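Local structure of cytochrome P450 (Zobellia galactanivorans, 6G5O) at residues 48-53 and 270-275; 121-126 and 376-381. The protein belongs to the cytochrome P450 family and holds a protoporphyrin IX containing Fe in a mainly helical fold with smaller beta sheets. All coordinates share one frame; numbering follows the deposited sequence.

Interaction 1 of 2, residues 48-53 and 270-275; sequences FQSGAV and MGRVVT. With HEM (protoporphyrin IX containing Fe), chain C.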
ATOM      1  N   PHE A  48       8.431  16.952  11.917  1.00 46.76           N
ATOM      2  CA  PHE A  48       8.500  15.501  11.629  1.00 45.25           C
ATOM      3  C   PHE A  48       8.869  15.252  10.144  1.00 45.95           C
ATOM      4  O   PHE A  48       7.986  15.206   9.243  1.00 40.90           O
ATOM      5  CB  PHE A  48       7.158  14.834  12.000  1.00 46.88           C
ATOM      6  CG  PHE A  48       6.684  15.147  13.395  1.00 44.01           C
ATOM      7  CD1 PHE A  48       7.255  14.502  14.494  1.00 46.37           C
ATOM      8  CD2 PHE A  48       5.665  16.068  13.612  1.00 44.67           C
ATOM      9  CE1 PHE A  48       6.827  14.789  15.780  1.00 47.29           C
ATOM     10  CE2 PHE A  48       5.213  16.353  14.892  1.00 43.54           C
ATOM     11  CZ  PHE A  48       5.802  15.720  15.978  1.00 47.41           C
ATOM     12  N   GLN A  49      10.176  15.117   9.895  1.00 42.39           N
ATOM     13  CA  GLN A  49      10.704  15.170   8.543  1.00 38.24           C
ATOM     14  C   GLN A  49      10.745  13.802   7.867  1.00 36.99           C
ATOM     15  O   GLN A  49      10.835  12.771   8.558  1.00 34.54           O
ATOM     16  CB  GLN A  49      12.080  15.835   8.534  1.00 39.88           C
ATOM     17  CG  GLN A  49      13.273  14.900   8.542  1.00 37.21           C
ATOM     18  CD  GLN A  49      14.607  15.665   8.602  1.00 37.39           C
ATOM     19  OE1 GLN A  49      14.727  16.821   8.162  1.00 36.94           O
ATOM     20  NE2 GLN A  49      15.597  15.027   9.169  1.00 33.23           N
ATOM     21  N   SER A  50      10.652  13.798   6.529  1.00 35.28           N
ATOM     22  CA  SER A  50      10.859  12.578   5.724  1.00 37.29           C
ATOM     23  C   SER A  50      12.237  12.553   5.043  1.00 36.65           C
ATOM     24  O   SER A  50      12.731  11.481   4.640  1.00 38.07           O
ATOM     25  CB  SER A  50       9.748  12.411   4.661  1.00 36.59           C
ATOM     26  OG  SER A  50       8.486  12.296   5.279  1.00 31.95           O
ATOM     27  N   GLY A  51      12.860  13.723   4.964  1.00 38.14           N
ATOM     28  CA  GLY A  51      14.154  13.886   4.298  1.00 39.65           C
ATOM     29  C   GLY A  51      15.350  13.421   5.109  1.00 39.98           C
ATOM     30  O   GLY A  51      16.296  14.157   5.271  1.00 40.65           O
ATOM     31  N   ALA A  52      15.309  12.183   5.595  1.00 41.41           N
ATOM     32  CA  ALA A  52      16.350  11.658   6.438  1.00 45.29           C
ATOM     33  C   ALA A  52      17.384  10.838   5.637  1.00 48.59           C
ATOM     34  O   ALA A  52      17.307  10.720   4.429  1.00 62.95           O
ATOM     35  CB  ALA A  52      15.728  10.795   7.529  1.00 45.44           C
ATOM     36  N   VAL A  53      18.360  10.284   6.335  1.00 44.08           N
ATOM     37  CA  VAL A  53      19.247   9.306   5.787  1.00 43.29           C
ATOM     38  C   VAL A  53      18.414   8.190   5.176  1.00 45.76           C
ATOM     39  O   VAL A  53      17.507   7.660   5.820  1.00 47.14           O
ATOM     40  CB  VAL A  53      20.245   8.788   6.874  1.00 43.80           C
ATOM     41  CG1 VAL A  53      20.880   7.453   6.504  1.00 43.47           C
ATOM     42  CG2 VAL A  53      21.333   9.841   7.102  1.00 43.39           C
ATOM     43  N   MET A 270       4.298   4.385   9.250  1.00 31.79           N
ATOM     44  CA  MET A 270       5.468   4.900   8.598  1.00 35.93           C
ATOM     45  C   MET A 270       6.164   5.886   9.516  1.00 34.49           C
ATOM     46  O   MET A 270       5.522   6.693  10.182  1.00 32.41           O
ATOM     47  CB  MET A 270       5.102   5.590   7.275  1.00 35.78           C
ATOM     48  CG  MET A 270       6.333   5.938   6.424  1.00 38.32           C
ATOM     49  SD  MET A 270       7.429   4.523   6.085  1.00 39.11           S
ATOM     50  CE  MET A 270       6.349   3.480   5.083  1.00 37.63           C
ATOM     51  N   GLY A 271       7.484   5.844   9.541  1.00 33.54           N
ATOM     52  CA  GLY A 271       8.202   6.724  10.423  1.00 33.81           C
ATOM     53  C   GLY A 271       8.385   8.118   9.905  1.00 33.95           C
ATOM     54  O   GLY A 271       8.199   8.385   8.713  1.00 38.84           O
ATOM     55  N   ARG A 272       8.779   8.997  10.831  1.00 32.67           N
ATOM     56  CA  ARG A 272       9.357  10.300  10.554  1.00 35.60           C
ATOM     57  C   ARG A 272      10.524  10.513  11.561  1.00 39.49           C
ATOM     58  O   ARG A 272      10.604   9.839  12.598  1.00 40.23           O
ATOM     59  CB  ARG A 272       8.326  11.390  10.765  1.00 37.97           C
ATOM     60  CG  ARG A 272       7.092  11.319   9.886  1.00 39.64           C
ATOM     61  CD  ARG A 272       7.396  11.808   8.480  1.00 38.95           C
ATOM     62  NE  ARG A 272       6.209  12.007   7.633  1.00 35.27           N
ATOM     63  CZ  ARG A 272       5.644  11.058   6.878  1.00 33.43           C
ATOM     64  NH1 ARG A 272       6.087   9.797   6.887  1.00 29.30           N
ATOM     65  NH2 ARG A 272       4.599  11.374   6.118  1.00 34.13           N
ATOM     66  N   VAL A 273      11.398  11.465  11.270  1.00 40.27           N
ATOM     67  CA  VAL A 273      12.488  11.824  12.180  1.00 41.99           C
ATOM     68  C   VAL A 273      12.172  13.171  12.824  1.00 41.16           C
ATOM     69  O   VAL A 273      11.864  14.149  12.131  1.00 40.23           O
ATOM     70  CB  VAL A 273      13.837  11.864  11.419  1.00 44.62           C
ATOM     71  CG1 VAL A 273      14.894  12.707  12.153  1.00 45.80           C
ATOM     72  CG2 VAL A 273      14.311  10.437  11.170  1.00 44.49           C
ATOM     73  N   VAL A 274      12.248  13.215  14.149  1.00 46.46           N
ATOM     74  CA  VAL A 274      11.941  14.448  14.915  1.00 49.77           C
ATOM     75  C   VAL A 274      13.136  15.424  14.823  1.00 45.34           C
ATOM     76  O   VAL A 274      14.269  15.016  14.981  1.00 39.48           O
ATOM     77  CB  VAL A 274      11.644  14.119  16.402  1.00 53.15           C
ATOM     78  CG1 VAL A 274      11.240  15.378  17.150  1.00 53.54           C
ATOM     79  CG2 VAL A 274      10.559  13.056  16.529  1.00 51.53           C
ATOM     80  N   THR A 275      12.888  16.686  14.519  1.00 47.31           N
ATOM     81  CA  THR A 275      13.985  17.590  14.211  1.00 54.57           C
ATOM     82  C   THR A 275      14.290  18.535  15.359  1.00 64.68           C
ATOM     83  O   THR A 275      15.226  19.326  15.278  1.00 72.29           O
ATOM     84  CB  THR A 275      13.684  18.455  12.955  1.00 54.06           C
ATOM     85  OG1 THR A 275      12.538  19.279  13.186  1.00 48.60           O
ATOM     86  CG2 THR A 275      13.458  17.572  11.699  1.00 57.49           C
TER
HETATM   87  CHA HEM C 401       2.906   6.606  -0.152  1.00 18.88           C
HETATM   88  CHB HEM C 401      -0.253   3.285   1.371  1.00 19.82           C
HETATM   89  CHC HEM C 401      -0.228   1.219  -2.979  1.00 20.18           C
HETATM   90  CHD HEM C 401       3.348   4.114  -4.298  1.00 19.21           C
HETATM   91  C1A HEM C 401       2.024   5.890   0.625  1.00 19.44           C
HETATM   92  C2A HEM C 401       1.691   6.197   1.977  1.00 20.26           C
HETATM   93  C3A HEM C 401       0.817   5.283   2.370  1.00 19.80           C
HETATM   94  C4A HEM C 401       0.588   4.374   1.312  1.00 21.18           C
HETATM   95  CMA HEM C 401       0.193   5.257   3.726  1.00 22.17           C
HETATM   96  CAA HEM C 401       2.159   7.368   2.840  1.00 23.75           C
HETATM   97  CBA HEM C 401       3.584   7.123   3.308  1.00 26.26           C
HETATM   98  CGA HEM C 401       4.119   8.307   4.083  1.00 30.25           C
HETATM   99  O1A HEM C 401       5.334   8.459   4.169  1.00 30.69           O
HETATM  100  O2A HEM C 401       3.386   9.152   4.627  1.00 30.72           O
HETATM  101  C1B HEM C 401      -0.518   2.438   0.315  1.00 18.35           C
HETATM  102  C2B HEM C 401      -1.529   1.459   0.383  1.00 19.74           C
HETATM  103  C3B HEM C 401      -1.529   0.835  -0.843  1.00 20.87           C
HETATM  104  C4B HEM C 401      -0.472   1.528  -1.645  1.00 19.42           C
HETATM  105  CMB HEM C 401      -2.374   1.134   1.578  1.00 20.54           C
HETATM  106  CAB HEM C 401      -2.354  -0.220  -1.427  1.00 22.72           C
HETATM  107  CBB HEM C 401      -3.464  -0.706  -0.906  1.00 25.57           C
HETATM  108  C1C HEM C 401       0.742   1.819  -3.738  1.00 20.54           C
HETATM  109  C2C HEM C 401       1.147   1.400  -5.003  1.00 20.90           C
HETATM  110  C3C HEM C 401       2.210   2.188  -5.366  1.00 21.01           C
HETATM  111  C4C HEM C 401       2.411   3.105  -4.302  1.00 20.55           C
HETATM  112  CMC HEM C 401       0.540   0.306  -5.825  1.00 22.16           C
HETATM  113  CAC HEM C 401       2.968   2.172  -6.625  1.00 22.33           C
HETATM  114  CBC HEM C 401       2.800   1.363  -7.666  1.00 22.76           C
HETATM  115  C1D HEM C 401       3.457   5.064  -3.269  1.00 18.24           C
HETATM  116  C2D HEM C 401       4.387   6.204  -3.361  1.00 19.17           C
HETATM  117  C3D HEM C 401       4.261   6.919  -2.231  1.00 19.33           C
HETATM  118  C4D HEM C 401       3.289   6.175  -1.422  1.00 18.33           C
HETATM  119  CMD HEM C 401       5.243   6.507  -4.543  1.00 17.99           C
HETATM  120  CAD HEM C 401       5.012   8.188  -1.871  1.00 20.49           C
HETATM  121  CBD HEM C 401       4.251   9.501  -2.118  1.00 19.58           C
HETATM  122  CGD HEM C 401       5.139  10.716  -1.785  1.00 21.83           C
HETATM  123  O1D HEM C 401       6.221  10.574  -1.115  1.00 25.16           O
HETATM  124  O2D HEM C 401       4.840  11.901  -2.162  1.00 20.64           O
HETATM  125  NA  HEM C 401       1.368   4.730   0.244  1.00 19.16           N
HETATM  126  NB  HEM C 401       0.082   2.439  -0.877  1.00 18.67           N
HETATM  127  NC  HEM C 401       1.522   2.829  -3.299  1.00 18.91           N
HETATM  128  ND  HEM C 401       2.834   5.111  -2.102  1.00 19.42           N
HETATM  129 FE   HEM C 401       1.517   3.858  -1.507  1.00 22.50          FE
HETATM  130  O   HOH W   1       5.378  14.489   8.846  1.00 31.76           O
HETATM  131  O   HOH W   2       2.947   2.449  -0.489  1.00 32.98           O
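At the edge of the mixed beta sheet that flanks the haem in this cytochrome P450, the short strand 48-49 pairs antiparallel with strand 270-274, whose Arg-272 reaches a haem propionate. Gln-49 and Val-273 form the hydrogen-bonded pair: Gln-49 N gives to Val-273 O at 3.0 Å, and Val-273 N returns a nearly straight bond to Gln-49 O, both in the carbonyl planes. Phe-48 and Val-274, the neighbouring non-hydrogen-bonded pair, lie side by side on one face of the sheet, CG2 of Val-274 meeting the edge of the ring at Phe-48 CD1, 4.1 Å away. On the other face Val-273 spreads its two methyls, CG2 against Ala-52 CB at 3.9 Å and CG1 against the amide end of Gln-49.

Arg-272 bends at chi2 (-77°) after CB has packed on Phe-48 CB, and so swings its guanidinium to the haem. The two terminal nitrogens grip one propionate: Arg-272 NH2 gives to HEM O2A at 2.9 Å, almost straight (172°), and Arg-272 NH1 to HEM O1A at 3.1 Å. NH1 also gives to Gly-271 O, while a water that accepts from NE lies within hydrogen-bonding distance of Phe-48 O. Four bonds fix the rotation of the group, and its positive charge probably offsets the propionate's negative charge. Ser-50 OG lies over one guanidinium face, toward its rim, too poorly angled to NE to bond.

Strand 290-293 pairs with the other edge of 270-274, and its Ile-291 touches Phe-48, Arg-272 and Val-274; Asp-76 takes the backbone N-H groups of Ser-50 and Gly-51.

Interaction 2 of 2, residues 121-126 and 376-381; sequences EVVTDF and HNIQIK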
ATOM      1  N   GLU A 121      -4.491 -21.237  -3.738  1.00 43.82           N
ATOM      2  CA  GLU A 121      -3.843 -20.540  -2.664  1.00 47.10           C
ATOM      3  C   GLU A 121      -3.839 -19.057  -3.085  1.00 48.11           C
ATOM      4  O   GLU A 121      -3.094 -18.667  -3.972  1.00 49.51           O
ATOM      5  CB  GLU A 121      -2.430 -21.082  -2.388  1.00 46.58           C
ATOM      6  CG  GLU A 121      -1.892 -20.664  -1.016  1.00 48.29           C
ATOM      7  CD  GLU A 121      -1.451 -19.201  -0.997  1.00 51.59           C
ATOM      8  OE1 GLU A 121      -0.526 -18.845  -1.761  1.00 52.42           O
ATOM      9  OE2 GLU A 121      -2.032 -18.399  -0.231  1.00 56.13           O
ATOM     10  N   VAL A 122      -4.665 -18.244  -2.424  1.00 47.05           N
ATOM     11  CA  VAL A 122      -4.915 -16.857  -2.857  1.00 46.06           C
ATOM     12  C   VAL A 122      -3.675 -15.951  -2.871  1.00 42.67           C
ATOM     13  O   VAL A 122      -3.471 -15.211  -3.819  1.00 45.22           O
ATOM     14  CB  VAL A 122      -6.027 -16.207  -2.020  1.00 47.24           C
ATOM     15  CG1 VAL A 122      -6.178 -14.719  -2.338  1.00 48.54           C
ATOM     16  CG2 VAL A 122      -7.346 -16.918  -2.288  1.00 48.09           C
ATOM     17  N   VAL A 123      -2.848 -16.012  -1.843  1.00 38.98           N
ATOM     18  CA  VAL A 123      -1.721 -15.088  -1.755  1.00 41.13           C
ATOM     19  C   VAL A 123      -0.786 -15.158  -2.973  1.00 44.54           C
ATOM     20  O   VAL A 123      -0.534 -14.122  -3.611  1.00 40.49           O
ATOM     21  CB  VAL A 123      -0.899 -15.288  -0.486  1.00 38.75           C
ATOM     22  CG1 VAL A 123       0.299 -14.348  -0.459  1.00 37.53           C
ATOM     23  CG2 VAL A 123      -1.766 -14.992   0.698  1.00 42.16           C
ATOM     24  N   THR A 124      -0.301 -16.365  -3.302  1.00 41.62           N
ATOM     25  CA  THR A 124       0.646 -16.571  -4.414  1.00 43.38           C
ATOM     26  C   THR A 124      -0.009 -16.824  -5.779  1.00 42.83           C
ATOM     27  O   THR A 124       0.361 -16.184  -6.773  1.00 37.00           O
ATOM     28  CB  THR A 124       1.627 -17.703  -4.077  1.00 46.83           C
ATOM     29  OG1 THR A 124       2.302 -17.345  -2.875  1.00 43.78           O
ATOM     30  CG2 THR A 124       2.673 -17.909  -5.176  1.00 50.15           C
ATOM     31  N   ASP A 125      -0.983 -17.729  -5.826  1.00 45.15           N
ATOM     32  CA  ASP A 125      -1.608 -18.109  -7.095  1.00 47.39           C
ATOM     33  C   ASP A 125      -2.590 -17.079  -7.634  1.00 44.71           C
ATOM     34  O   ASP A 125      -2.945 -17.138  -8.810  1.00 48.44           O
ATOM     35  CB  ASP A 125      -2.370 -19.454  -6.978  1.00 56.28           C
ATOM     36  CG  ASP A 125      -1.475 -20.641  -6.536  1.00 57.43           C
ATOM     37  OD1 ASP A 125      -0.220 -20.516  -6.442  1.00 61.81           O
ATOM     38  OD2 ASP A 125      -2.074 -21.712  -6.268  1.00 64.78           O
ATOM     39  N   PHE A 126      -3.070 -16.169  -6.794  1.00 39.55           N
ATOM     40  CA  PHE A 126      -4.076 -15.201  -7.239  1.00 37.10           C
ATOM     41  C   PHE A 126      -3.576 -13.744  -7.038  1.00 34.68           C
ATOM     42  O   PHE A 126      -3.430 -13.026  -7.984  1.00 35.45           O
ATOM     43  CB  PHE A 126      -5.419 -15.453  -6.525  1.00 34.16           C
ATOM     44  CG  PHE A 126      -6.537 -14.589  -7.020  1.00 34.42           C
ATOM     45  CD1 PHE A 126      -6.587 -13.245  -6.701  1.00 35.12           C
ATOM     46  CD2 PHE A 126      -7.531 -15.114  -7.807  1.00 36.52           C
ATOM     47  CE1 PHE A 126      -7.602 -12.442  -7.170  1.00 34.58           C
ATOM     48  CE2 PHE A 126      -8.554 -14.323  -8.274  1.00 37.03           C
ATOM     49  CZ  PHE A 126      -8.583 -12.978  -7.948  1.00 36.17           C
ATOM     50  N   HIS A 376      -0.154 -15.292   5.293  1.00 42.87           N
ATOM     51  CA  HIS A 376       1.000 -15.838   4.575  1.00 38.48           C
ATOM     52  C   HIS A 376       0.468 -16.751   3.487  1.00 36.02           C
ATOM     53  O   HIS A 376       1.013 -16.817   2.386  1.00 42.30           O
ATOM     54  CB  HIS A 376       1.938 -16.568   5.531  1.00 39.37           C
ATOM     55  CG  HIS A 376       2.801 -15.655   6.358  1.00 43.65           C
ATOM     56  ND1 HIS A 376       3.592 -14.667   5.807  1.00 48.82           N
ATOM     57  CD2 HIS A 376       3.016 -15.596   7.695  1.00 45.23           C
ATOM     58  CE1 HIS A 376       4.242 -14.026   6.766  1.00 47.88           C
ATOM     59  NE2 HIS A 376       3.909 -14.568   7.922  1.00 47.58           N
ATOM     60  N   ASN A 377      -0.612 -17.451   3.786  1.00 32.91           N
ATOM     61  CA  ASN A 377      -1.299 -18.264   2.796  1.00 37.46           C
ATOM     62  C   ASN A 377      -2.748 -18.461   3.211  1.00 32.00           C
ATOM     63  O   ASN A 377      -3.070 -18.344   4.370  1.00 35.28           O
ATOM     64  CB  ASN A 377      -0.573 -19.629   2.592  1.00 40.99           C
ATOM     65  CG  ASN A 377      -0.371 -20.388   3.899  1.00 43.59           C
ATOM     66  OD1 ASN A 377       0.594 -20.136   4.664  1.00 45.91           O
ATOM     67  ND2 ASN A 377      -1.315 -21.297   4.182  1.00 39.67           N
ATOM     68  N   ILE A 378      -3.631 -18.716   2.253  1.00 36.87           N
ATOM     69  CA  ILE A 378      -5.026 -18.971   2.565  1.00 39.88           C
ATOM     70  C   ILE A 378      -5.594 -19.637   1.365  1.00 41.46           C
ATOM     71  O   ILE A 378      -5.508 -19.088   0.267  1.00 45.75           O
ATOM     72  CB  ILE A 378      -5.843 -17.688   2.938  1.00 45.10           C
ATOM     73  CG1 ILE A 378      -7.344 -18.005   3.084  1.00 45.73           C
ATOM     74  CG2 ILE A 378      -5.662 -16.551   1.938  1.00 45.69           C
ATOM     75  CD1 ILE A 378      -8.075 -17.124   4.080  1.00 48.15           C
ATOM     76  N   GLN A 379      -6.177 -20.826   1.574  1.00 43.74           N
ATOM     77  CA  GLN A 379      -6.723 -21.624   0.478  1.00 47.13           C
ATOM     78  C   GLN A 379      -8.178 -21.308   0.409  1.00 45.71           C
ATOM     79  O   GLN A 379      -8.861 -21.398   1.419  1.00 42.38           O
ATOM     80  CB  GLN A 379      -6.571 -23.143   0.738  1.00 53.44           C
ATOM     81  CG  GLN A 379      -5.224 -23.744   0.339  1.00 55.94           C
ATOM     82  CD  GLN A 379      -5.076 -23.973  -1.155  1.00 53.78           C
ATOM     83  OE1 GLN A 379      -6.065 -24.135  -1.893  1.00 51.49           O
ATOM     84  NE2 GLN A 379      -3.834 -24.015  -1.602  1.00 53.04           N
ATOM     85  N   ILE A 380      -8.676 -20.979  -0.777  1.00 46.05           N
ATOM     86  CA  ILE A 380     -10.065 -20.614  -0.901  1.00 49.18           C
ATOM     87  C   ILE A 380     -10.656 -21.244  -2.130  1.00 50.70           C
ATOM     88  O   ILE A 380     -10.029 -21.269  -3.188  1.00 55.31           O
ATOM     89  CB  ILE A 380     -10.272 -19.064  -0.932  1.00 47.94           C
ATOM     90  CG1 ILE A 380      -9.609 -18.416   0.293  1.00 46.73           C
ATOM     91  CG2 ILE A 380     -11.753 -18.719  -0.936  1.00 45.83           C
ATOM     92  CD1 ILE A 380      -9.920 -16.951   0.499  1.00 47.84           C
ATOM     93  N   LYS A 381     -11.889 -21.712  -1.972  1.00 46.36           N
ATOM     94  CA  LYS A 381     -12.637 -22.344  -3.028  1.00 46.66           C
ATOM     95  C   LYS A 381     -13.555 -21.284  -3.609  1.00 46.97           C
ATOM     96  O   LYS A 381     -14.231 -20.603  -2.861  1.00 49.73           O
ATOM     97  CB  LYS A 381     -13.486 -23.467  -2.417  1.00 53.75           C
ATOM     98  CG  LYS A 381     -14.396 -24.183  -3.402  1.00 55.63           C
ATOM     99  CD  LYS A 381     -13.880 -25.559  -3.778  1.00 61.78           C
ATOM    100  CE  LYS A 381     -15.024 -26.555  -4.038  1.00 60.32           C
ATOM    101  NZ  LYS A 381     -15.753 -26.309  -5.316  1.00 57.56           N
TER
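Strand 377-381 runs at 73° to the first turn, 122-126, of helix 122-139, and Glu-121, just before that helix, faces Gln-379 as an antiparallel non-hydrogen-bonded pair. Val-122 N gives to Ile-378 O at 2.9 Å, nearly along the C=O axis.

Glu-121 carries the contact with a carboxylate that serves helix and strand together. Its CG stands anti to the backbone N and the chain bends at chi2 (-75°), folding the carboxylate back over the helix's first N-H groups. Glu-121 OE1 accepts from Thr-124 N at 2.9 Å. OE2 has two donors: Val-123 N comes from above the carboxylate plane, whereas Ile-378 N meets Glu-121 OE2 on its anti lone pair, 3.0 Å away. Three N-H groups hold the carboxylate, and with the helix start they would favour its charged form. Asn-377 meets it by CB, 3.4 Å from Glu-121 OE2, while its amide leads away.

Beside this cap, CG2 of Val-122 crosses obliquely onto Ile-380 CG1 at 3.7 Å, and Val-122 CB meets Ile-378 CG2. Thr-230 of helix 223-238 touches Val-122, Val-123 and Ile-378, while strands 119-121 and 351-366 flank 369-384, where His-376 and Asn-377 form a classic beta bulge facing Lys-360.

Overall arrangement
From the N terminus the chain first lays down 48-53, then passes through helices 79-92 and 97-117 to reach 121-126, the start of helix 122-139. Further helices, including 223-238 and 253-264, lead to 270-275, where interaction 1 closes a loop of 216 intervening residues. The chain then goes on through helix 333-350 to 376-381, and interaction 2 closes a second loop, of 249 residues. The segments alternate, so the two loops cross. The centres of interactions 1 and 2 lie about 36 Å apart on opposite sides of the chain's centre, without touching: interaction 1 ties an N-terminal strand to the haem-side sheet, interaction 2 a helix start to the C-terminal antiparallel sheet.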